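Local structure of seryl-tRNA synthetase, cytoplasmic (Candida albicans, 3QNE) at the interface of chains A and B. The protein catalyses the ATP-dependent attachment of serine to tRNA(Ser), first forming Ser-AMP and then transferring serine to the acceptor end of the tRNA. Residues are numbered along the deposited sequence; one frame, centred on the assembly and turned at random. Chains: chain A/B, Seryl-tRNA synthetase, cytoplasmic.

Contact 1 and contact 2 lie about 19 Å apart, measured between the centres of their C-alpha atoms, and belong to one two-fold interface of the homodimer. Both use strand 205-208 and the start of helix 183-200, with the chains exchanged: contact 1 takes the strand from B and A:Val185 from the helix, contact 2 the strand from A and B:Val185. Contact 1 adds strand 179-181 and joins backbones into a sheet; contact 2 adds the later part of the helix and A:Tyr274, packing side chains and joining polar groups through water. Together they form part of the interface of the homodimer, across which the tRNA binds.

Contact 1: the interface of chains A and B. Residues chain A 179-181, 185; chain B 206-208.
B:Gln208 meets A:Leu180 through both backbone and side chain, and these two residues, with A:Val185, bury most of the surface here. A:Leu180 N gives a hydrogen bond to B:Gln208 O at 3.1 Å; it arrives in the carbonyl plane, on a lone pair. The return bond runs from B:Gln208 N to A:Leu180 O at 2.9 Å, is fairly straight (158° at H), and meets its acceptor with the donor tilted 31° from the carbonyl plane. The pair is thus locked as an antiparallel bridge, followed by A:Arg181 opposite B:Leu207.

The side chains of A:Leu180 and B:Gln208 leave the sheet on the same side and run alongside each other, their CB atoms 4.0 Å apart. With CG anti to its backbone N (chi1 173°) and the chain extended beyond it, B:Gln208 carries its amide outward along A:Leu180, where the oxygen OE1 lies 3.9 Å from A:Leu180 CD1.

A:Val185 packs against the same strand, on the side that carries B:Gln208's side chain. Its CG2 methyl sits 3.6 Å from B:Gln208 N, and A:Val185 CB rests 4.1 Å from B:Pro206 CB, so one small branched side chain spans two alternate residues of the strand. On the opposite side of the sheet, the side chains of B:Leu207 and A:Phe179 cross at a slant, B:Leu207 CG meeting the ring's CD1 at 3.8 Å from beyond the rim. The B:Leu207 CD1 methyl lies 3.4 Å from A:Leu180 O, beyond its outer end.

In the fold, strand 179-181 of A pairs with strand 205-208 of B, while A:Val185 stands in the first turn of helix 183-200. That helix and strand 205-208 belong to motif 1, the dimer-forming element of class II synthetases.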
ATOM      1  N   PHE A 179     -11.134   7.178   5.254  1.00 13.42           N
ATOM      2  CA  PHE A 179      -9.980   7.923   5.757  1.00 14.72           C
ATOM      3  C   PHE A 179     -10.000   7.786   7.270  1.00 15.49           C
ATOM      4  O   PHE A 179     -11.074   7.679   7.853  1.00 19.23           O
ATOM      5  CB  PHE A 179     -10.141   9.408   5.469  1.00 13.80           C
ATOM      6  CG  PHE A 179     -10.035   9.780   4.013  1.00 17.63           C
ATOM      7  CD1 PHE A 179      -8.937  10.506   3.559  1.00 14.41           C
ATOM      8  CD2 PHE A 179     -11.048   9.443   3.113  1.00 22.47           C
ATOM      9  CE1 PHE A 179      -8.840  10.891   2.205  1.00 18.72           C
ATOM     10  CE2 PHE A 179     -10.967   9.817   1.761  1.00 22.85           C
ATOM     11  CZ  PHE A 179      -9.873  10.544   1.306  1.00 21.89           C
ATOM     12  N   LEU A 180      -8.837   7.844   7.910  1.00 14.94           N
ATOM     13  CA  LEU A 180      -8.781   8.072   9.359  1.00 16.67           C
ATOM     14  C   LEU A 180      -8.572   9.572   9.546  1.00 16.20           C
ATOM     15  O   LEU A 180      -7.960  10.211   8.707  1.00 14.14           O
ATOM     16  CB  LEU A 180      -7.617   7.291   9.997  1.00 14.85           C
ATOM     17  CG  LEU A 180      -7.776   5.769   9.928  1.00 14.74           C
ATOM     18  CD1 LEU A 180      -6.529   5.066  10.518  1.00 14.60           C
ATOM     19  CD2 LEU A 180      -9.056   5.306  10.676  1.00 13.31           C
ATOM     20  N   ARG A 181      -9.094  10.139  10.631  1.00 13.49           N
ATOM     21  CA  ARG A 181      -9.067  11.587  10.811  1.00 13.61           C
ATOM     22  C   ARG A 181      -8.673  11.902  12.265  1.00 16.47           C
ATOM     23  O   ARG A 181      -9.094  11.207  13.181  1.00 16.42           O
ATOM     24  CB  ARG A 181     -10.471  12.157  10.444  1.00 17.37           C
ATOM     25  CG  ARG A 181     -10.632  13.683  10.471  1.00 32.01           C
ATOM     26  CD  ARG A 181     -12.147  14.177  10.258  1.00 23.59           C
ATOM     27  NE  ARG A 181     -12.179  15.643  10.364  1.00 27.38           N
ATOM     28  CZ  ARG A 181     -12.150  16.456   9.309  1.00 45.54           C
ATOM     29  NH1 ARG A 181     -12.148  15.924   8.093  1.00 42.25           N
ATOM     30  NH2 ARG A 181     -12.139  17.788   9.457  1.00 46.49           N
ATOM     31  N   VAL A 185      -6.248   8.843  13.477  1.00 15.29           N
ATOM     32  CA  VAL A 185      -4.880   8.692  12.967  1.00 15.54           C
ATOM     33  C   VAL A 185      -3.927   8.455  14.144  1.00 21.06           C
ATOM     34  O   VAL A 185      -3.106   7.545  14.112  1.00 13.85           O
ATOM     35  CB  VAL A 185      -4.424   9.943  12.166  1.00 18.46           C
ATOM     36  CG1 VAL A 185      -2.936   9.816  11.724  1.00 11.26           C
ATOM     37  CG2 VAL A 185      -5.335  10.153  10.939  1.00 14.75           C
TER
ATOM     38  N   PRO B 206      -4.964  15.971  10.998  1.00 23.18           N
ATOM     39  CA  PRO B 206      -4.351  14.728  10.500  1.00 20.60           C
ATOM     40  C   PRO B 206      -5.356  13.929   9.676  1.00 18.80           C
ATOM     41  O   PRO B 206      -6.517  13.757  10.081  1.00 16.56           O
ATOM     42  CB  PRO B 206      -3.997  13.963  11.783  1.00 20.75           C
ATOM     43  CG  PRO B 206      -3.815  15.071  12.847  1.00 22.53           C
ATOM     44  CD  PRO B 206      -4.883  16.094  12.467  1.00 22.79           C
ATOM     45  N   LEU B 207      -4.914  13.450   8.524  1.00 12.30           N
ATOM     46  CA  LEU B 207      -5.802  12.712   7.634  1.00 17.08           C
ATOM     47  C   LEU B 207      -5.026  11.580   6.989  1.00 21.87           C
ATOM     48  O   LEU B 207      -4.098  11.831   6.242  1.00 22.64           O
ATOM     49  CB  LEU B 207      -6.342  13.652   6.565  1.00 18.41           C
ATOM     50  CG  LEU B 207      -7.596  13.227   5.804  1.00 25.51           C
ATOM     51  CD1 LEU B 207      -8.754  12.879   6.763  1.00 17.49           C
ATOM     52  CD2 LEU B 207      -7.981  14.344   4.865  1.00 17.68           C
ATOM     53  N   GLN B 208      -5.378  10.337   7.296  1.00 19.15           N
ATOM     54  CA  GLN B 208      -4.686   9.214   6.673  1.00 16.56           C
ATOM     55  C   GLN B 208      -5.540   8.721   5.540  1.00 19.82           C
ATOM     56  O   GLN B 208      -6.686   8.308   5.745  1.00 16.33           O
ATOM     57  CB  GLN B 208      -4.422   8.074   7.657  1.00 17.53           C
ATOM     58  CG  GLN B 208      -3.858   6.821   6.974  1.00 19.78           C
ATOM     59  CD  GLN B 208      -3.399   5.798   7.983  1.00 24.04           C
ATOM     60  OE1 GLN B 208      -3.098   6.143   9.120  1.00 20.93           O
ATOM     61  NE2 GLN B 208      -3.339   4.540   7.576  1.00 25.73           N
TER

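Contact 2: the interface of chains A and B. Residues chain A 192, 196, 206-208, 274; chain B 185-186, 189.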
ATOM      1  N   ILE A 192       0.543   1.070  16.379  1.00 13.80           N
ATOM      2  CA  ILE A 192       1.708   0.616  15.628  1.00 12.61           C
ATOM      3  C   ILE A 192       2.993   0.775  16.463  1.00 17.44           C
ATOM      4  O   ILE A 192       3.807  -0.146  16.592  1.00 16.24           O
ATOM      5  CB  ILE A 192       1.829   1.413  14.306  1.00 17.28           C
ATOM      6  CG1 ILE A 192       0.692   1.036  13.341  1.00 14.13           C
ATOM      7  CG2 ILE A 192       3.165   1.173  13.666  1.00 16.21           C
ATOM      8  CD1 ILE A 192       0.532   2.011  12.192  1.00 12.41           C
ATOM      9  N   LEU A 196       5.372  -2.090  18.167  1.00 17.73           N
ATOM     10  CA  LEU A 196       6.795  -2.257  17.819  1.00 18.47           C
ATOM     11  C   LEU A 196       7.672  -2.187  19.064  1.00 16.59           C
ATOM     12  O   LEU A 196       8.602  -2.956  19.217  1.00 19.82           O
ATOM     13  CB  LEU A 196       7.246  -1.164  16.837  1.00 15.00           C
ATOM     14  CG  LEU A 196       6.651  -1.332  15.450  1.00 13.06           C
ATOM     15  CD1 LEU A 196       6.978  -0.106  14.592  1.00 16.68           C
ATOM     16  CD2 LEU A 196       7.210  -2.632  14.837  1.00 14.83           C
ATOM     17  N   PRO A 206      12.456  -5.262  14.759  1.00 23.18           N
ATOM     18  CA  PRO A 206      11.456  -4.572  13.927  1.00 20.60           C
ATOM     19  C   PRO A 206      11.791  -4.731  12.447  1.00 18.80           C
ATOM     20  O   PRO A 206      12.950  -4.562  12.035  1.00 16.56           O
ATOM     21  CB  PRO A 206      11.596  -3.100  14.342  1.00 20.75           C
ATOM     22  CG  PRO A 206      12.144  -3.166  15.787  1.00 22.53           C
ATOM     23  CD  PRO A 206      13.089  -4.363  15.746  1.00 22.79           C
ATOM     24  N   LEU A 207      10.783  -5.059  11.655  1.00 12.30           N
ATOM     25  CA  LEU A 207      10.998  -5.284  10.230  1.00 17.08           C
ATOM     26  C   LEU A 207       9.810  -4.741   9.460  1.00 21.87           C
ATOM     27  O   LEU A 207       8.710  -5.238   9.613  1.00 22.64           O
ATOM     28  CB  LEU A 207      11.152  -6.776   9.970  1.00 18.41           C
ATOM     29  CG  LEU A 207      11.802  -7.213   8.660  1.00 25.51           C
ATOM     30  CD1 LEU A 207      13.182  -6.549   8.460  1.00 17.49           C
ATOM     31  CD2 LEU A 207      11.917  -8.718   8.666  1.00 17.68           C
ATOM     32  N   GLN A 208      10.018  -3.704   8.656  1.00 19.15           N
ATOM     33  CA  GLN A 208       8.915  -3.169   7.866  1.00 16.56           C
ATOM     34  C   GLN A 208       9.035  -3.726   6.476  1.00 19.82           C
ATOM     35  O   GLN A 208      10.042  -3.510   5.793  1.00 16.33           O
ATOM     36  CB  GLN A 208       8.922  -1.642   7.815  1.00 17.53           C
ATOM     37  CG  GLN A 208       7.877  -1.076   6.844  1.00 19.78           C
ATOM     38  CD  GLN A 208       7.749   0.421   6.976  1.00 24.04           C
ATOM     39  OE1 GLN A 208       8.082   0.982   8.015  1.00 20.93           O
ATOM     40  NE2 GLN A 208       7.268   1.076   5.931  1.00 25.73           N
ATOM     41  N   TYR A 274       5.906  -5.198  10.372  1.00 15.79           N
ATOM     42  CA  TYR A 274       4.927  -4.117  10.242  1.00 13.14           C
ATOM     43  C   TYR A 274       4.694  -3.838   8.772  1.00 19.67           C
ATOM     44  O   TYR A 274       5.660  -3.732   7.981  1.00 14.51           O
ATOM     45  CB  TYR A 274       5.402  -2.832  10.942  1.00 14.36           C
ATOM     46  CG  TYR A 274       4.593  -1.640  10.479  1.00 14.66           C
ATOM     47  CD1 TYR A 274       3.191  -1.633  10.611  1.00 14.70           C
ATOM     48  CD2 TYR A 274       5.203  -0.548   9.861  1.00 18.54           C
ATOM     49  CE1 TYR A 274       2.437  -0.559  10.148  1.00 19.88           C
ATOM     50  CE2 TYR A 274       4.445   0.541   9.413  1.00 20.48           C
ATOM     51  CZ  TYR A 274       3.064   0.521   9.553  1.00 22.49           C
ATOM     52  OH  TYR A 274       2.304   1.580   9.096  1.00 20.55           O
TER
ATOM     53  N   VAL B 185      13.342   1.299  10.915  1.00 15.29           N
ATOM     54  CA  VAL B 185      11.894   1.334  11.148  1.00 15.54           C
ATOM     55  C   VAL B 185      11.569   2.468  12.127  1.00 21.06           C
ATOM     56  O   VAL B 185      10.668   3.264  11.886  1.00 13.85           O
ATOM     57  CB  VAL B 185      11.370  -0.015  11.712  1.00 18.46           C
ATOM     58  CG1 VAL B 185       9.853   0.071  12.056  1.00 11.26           C
ATOM     59  CG2 VAL B 185      11.631  -1.154  10.706  1.00 14.75           C
ATOM     60  N   PHE B 186      12.310   2.539  13.229  1.00 14.01           N
ATOM     61  CA  PHE B 186      12.028   3.549  14.272  1.00 17.62           C
ATOM     62  C   PHE B 186      12.211   4.972  13.742  1.00 16.64           C
ATOM     63  O   PHE B 186      11.443   5.869  14.078  1.00 18.39           O
ATOM     64  CB  PHE B 186      12.932   3.338  15.494  1.00 17.39           C
ATOM     65  CG  PHE B 186      12.588   2.105  16.303  1.00 17.82           C
ATOM     66  CD1 PHE B 186      11.269   1.761  16.524  1.00 20.74           C
ATOM     67  CD2 PHE B 186      13.592   1.310  16.852  1.00 25.60           C
ATOM     68  CE1 PHE B 186      10.933   0.631  17.260  1.00 21.68           C
ATOM     69  CE2 PHE B 186      13.259   0.172  17.609  1.00 23.04           C
ATOM     70  CZ  PHE B 186      11.927  -0.153  17.806  1.00 20.10           C
ATOM     71  N   GLN B 189       9.135   5.784  11.448  1.00 16.20           N
ATOM     72  CA  GLN B 189       7.988   6.103  12.328  1.00 12.85           C
ATOM     73  C   GLN B 189       8.161   7.429  13.067  1.00 13.16           C
ATOM     74  O   GLN B 189       7.191   8.200  13.236  1.00 13.49           O
ATOM     75  CB  GLN B 189       7.721   4.963  13.325  1.00 14.49           C
ATOM     76  CG  GLN B 189       7.134   3.722  12.659  1.00 16.25           C
ATOM     77  CD  GLN B 189       5.759   4.002  12.132  1.00 17.43           C
ATOM     78  OE1 GLN B 189       4.886   4.457  12.873  1.00 18.09           O
ATOM     79  NE2 GLN B 189       5.570   3.804  10.837  1.00 11.85           N
TER
HETATM   80  O   HOH W   1       2.639   4.346   9.750  0.53 14.20           O
HETATM   81  O   HOH W   2       3.063   3.804   9.852  0.53 14.20           O
HETATM   82  O   HOH W   3       7.508   3.114   9.217  1.00 31.45           O
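A:Ile192 lies on one face of the A:Tyr274 ring, and the B:Gln189 amide approaches from that same side, above and beyond the CE2 corner. The amide nitrogen B:Gln189 NE2 approaches the ring carbon A:Tyr274 CE2 at 3.7 Å, with the two planes turned 75° apart. A:Ile192 CG2 lies 4.0 Å above the ring plane, offset toward the rim, and the same methyl reaches across to B:Gln189 OE1. One isoleucine branch therefore packs against both flat groups.

The ring of B:Phe186 touches A with its far end: B:Phe186 CZ is 3.6 Å from A:Pro206 CG, and the neighbouring CE1 rests against A:Leu196 CB at 4.1 Å. Beside it B:Val185, the residue with most surface hidden here, splits its two methyls. CG1, anti to the backbone N (chi1 176°), points to A:Leu196 CD1 at 3.8 Å, while CG2 turns toward strand 205-208.

Polar ends are joined through solvent. Water 3 sits between the amides of the two glutamines, 2.5 Å from A:Gln208 OE1 and 2.6 Å from B:Gln189 NE2. The bend of the B:Gln189 chain at chi2 (-66°) brings its amide round to this water. Waters 1 and 2 lie too close together to be present at once and look like alternative positions of one water; a bridge through them from B:Gln189 NE2 to the phenol oxygen A:Tyr274 OH is plausible but doubtful in detail.

In the fold, the first turns of helix 183-200 of B pack against the later part of A's helix 183-200, strand 205-208 and strand 269-278, which brings the two motif 1 helices together at the dimer interface.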